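PDB 5NO8: Baccell_00875, which is a polysaccharide lyase that probably removes the rhamnose caps of arabinogalactan proteins by cleaving the bond between L-rhamnose and glucuronic acid. Local coordinates for residues E391-L396 with R445-N450. Numbering follows the deposited sequence.
Sequences EGAERL and RNRGYN
Glu394 and Arg447 cross at about a right angle, the guanidinium meeting the carboxylate end-on with NH1 and NH2, one nitrogen to each oxygen. Arg447 NH1 reaches Glu394 OE2 at 2.8 Å, on its syn side, while Arg447 NH2 reaches Glu394 OE1 at 2.9 Å from above the carboxylate plane. Both acceptors lie close to the guanidinium plane, yet the two flat groups are twisted 40° apart, so this two-pronged salt bridge is not coplanar. Arginine suits the place because its long chain, extended from CG to NE with CG anti to the backbone N (chi1 169°), reaches across to the carboxylate, whereas the glutamate bends at chi2 to turn its carboxylate to the pair. Arg447 NH2 also makes a weak bond to Asn450 OD1, 3.0 Å away. Ala393 CB sits 3.3 Å from Asn450 OD1 and at the edge of the Arg447 guanidinium, near its plane, where a methyl group fits closely beside the amide. A water donates to both Ala393 O and Asn450 O, tying the two backbones together. The contact joins the loop with a short 3-10 segment that leads into helix 396-409 to the approach and first turn of helix 448-465, in the largely helical part of the chain, which lies beside its beta-sheet regions. Tyr449 CB lies over one face of the Arg447 guanidinium and Arg445 NH2 over the other, 3.5 Å above the plane. Two cationic groups so near each other probably depend on nearby acids: Glu537 pairs with Arg447 NE, and Asp388 with Arg445. A glutamine in place of Glu394 would probably leave Arg447 without one of its anionic mates and weaken the hold on its outer end. A glycerol, probably from the crystallisation liquor, lies about 5 Å from the Arg447 side chain; such molecules often mark pockets, so one may lie nearby.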
# COMPACT_ATOMS: atom_id res chain seq x y z
N GLU A 391 -19.81 -8.89 -12.04
CA GLU A 391 -20.37 -9.85 -11.09
C GLU A 391 -19.49 -11.08 -10.82
O GLU A 391 -19.92 -12.01 -10.13
CB GLU A 391 -21.79 -10.27 -11.59
CG GLU A 391 -21.82 -10.97 -12.94
CD GLU A 391 -22.05 -10.06 -14.13
OE1 GLU A 391 -21.58 -8.88 -14.14
OE2 GLU A 391 -22.70 -10.53 -15.11
N GLY A 392 -18.26 -11.09 -11.34
CA GLY A 392 -17.33 -12.20 -11.14
C GLY A 392 -15.95 -11.68 -10.77
O GLY A 392 -15.83 -10.66 -10.07
N ALA A 393 -14.92 -12.38 -11.25
CA ALA A 393 -13.53 -12.00 -11.05
C ALA A 393 -13.22 -11.82 -9.55
O ALA A 393 -13.49 -12.73 -8.76
CB ALA A 393 -13.17 -10.75 -11.87
N GLU A 394 -12.72 -10.65 -9.14
CA GLU A 394 -12.31 -10.48 -7.75
C GLU A 394 -13.49 -10.56 -6.77
O GLU A 394 -13.25 -10.71 -5.57
CB GLU A 394 -11.63 -9.12 -7.55
CG GLU A 394 -10.20 -9.01 -8.02
CD GLU A 394 -10.04 -8.67 -9.49
OE1 GLU A 394 -11.01 -8.74 -10.30
OE2 GLU A 394 -8.89 -8.32 -9.84
N ARG A 395 -14.72 -10.39 -7.24
CA ARG A 395 -15.92 -10.52 -6.37
C ARG A 395 -16.12 -11.94 -5.82
O ARG A 395 -16.86 -12.12 -4.84
CB ARG A 395 -17.19 -10.05 -7.08
CG ARG A 395 -17.52 -8.56 -7.00
CD ARG A 395 -16.44 -7.66 -7.54
NE ARG A 395 -16.24 -7.85 -8.98
CZ ARG A 395 -15.22 -7.36 -9.68
NH1 ARG A 395 -14.28 -6.61 -9.08
NH2 ARG A 395 -15.13 -7.62 -10.99
N LEU A 396 -15.45 -12.94 -6.40
CA LEU A 396 -15.31 -14.28 -5.79
C LEU A 396 -14.86 -14.28 -4.33
O LEU A 396 -15.21 -15.20 -3.58
CB LEU A 396 -14.39 -15.19 -6.61
CG LEU A 396 -15.03 -15.97 -7.78
CD1 LEU A 396 -15.82 -17.15 -7.21
CD2 LEU A 396 -15.92 -15.12 -8.66
N ARG A 445 -13.58 -10.58 -21.02
CA ARG A 445 -12.26 -11.19 -21.04
C ARG A 445 -12.17 -12.58 -20.36
O ARG A 445 -12.87 -12.87 -19.37
CB ARG A 445 -11.21 -10.23 -20.45
CG ARG A 445 -11.31 -10.04 -18.94
CD ARG A 445 -10.44 -8.90 -18.44
NE ARG A 445 -10.72 -8.58 -17.04
CZ ARG A 445 -10.21 -7.55 -16.36
NH1 ARG A 445 -9.37 -6.70 -16.95
NH2 ARG A 445 -10.53 -7.36 -15.07
N ASN A 446 -11.29 -13.42 -20.90
CA ASN A 446 -10.97 -14.71 -20.36
C ASN A 446 -9.60 -14.51 -19.71
O ASN A 446 -8.58 -14.45 -20.40
CB ASN A 446 -10.96 -15.77 -21.47
CG ASN A 446 -10.64 -17.17 -20.98
OD1 ASN A 446 -10.52 -17.42 -19.79
ND2 ASN A 446 -10.48 -18.10 -21.92
N ARG A 447 -9.58 -14.40 -18.38
CA ARG A 447 -8.44 -13.87 -17.63
C ARG A 447 -7.97 -14.89 -16.59
O ARG A 447 -8.76 -15.38 -15.81
CB ARG A 447 -8.90 -12.57 -16.96
CG ARG A 447 -8.01 -11.94 -15.91
CD ARG A 447 -8.82 -10.86 -15.22
NE ARG A 447 -8.08 -10.01 -14.30
CZ ARG A 447 -8.53 -9.58 -13.11
NH1 ARG A 447 -7.77 -8.76 -12.39
NH2 ARG A 447 -9.73 -9.96 -12.63
N GLY A 448 -6.67 -15.16 -16.55
CA GLY A 448 -6.12 -16.28 -15.77
C GLY A 448 -6.35 -16.18 -14.27
O GLY A 448 -6.53 -17.19 -13.60
N TYR A 449 -6.33 -14.95 -13.77
CA TYR A 449 -6.56 -14.67 -12.34
C TYR A 449 -7.88 -15.26 -11.88
O TYR A 449 -7.97 -15.83 -10.79
CB TYR A 449 -6.59 -13.15 -12.09
CG TYR A 449 -5.25 -12.44 -12.19
CD1 TYR A 449 -4.28 -12.60 -11.20
CD2 TYR A 449 -4.96 -11.55 -13.25
CE1 TYR A 449 -3.05 -11.95 -11.26
CE2 TYR A 449 -3.73 -10.87 -13.31
CZ TYR A 449 -2.78 -11.09 -12.31
OH TYR A 449 -1.56 -10.47 -12.33
N ASN A 450 -8.91 -15.17 -12.73
CA ASN A 450 -10.26 -15.50 -12.32
C ASN A 450 -10.41 -16.98 -12.00
O ASN A 450 -11.23 -17.33 -11.15
CB ASN A 450 -11.28 -15.10 -13.39
CG ASN A 450 -11.30 -13.61 -13.66
OD1 ASN A 450 -10.74 -12.80 -12.91
ND2 ASN A 450 -11.98 -13.22 -14.74
O HOH W 1 -13.14 -15.24 -10.59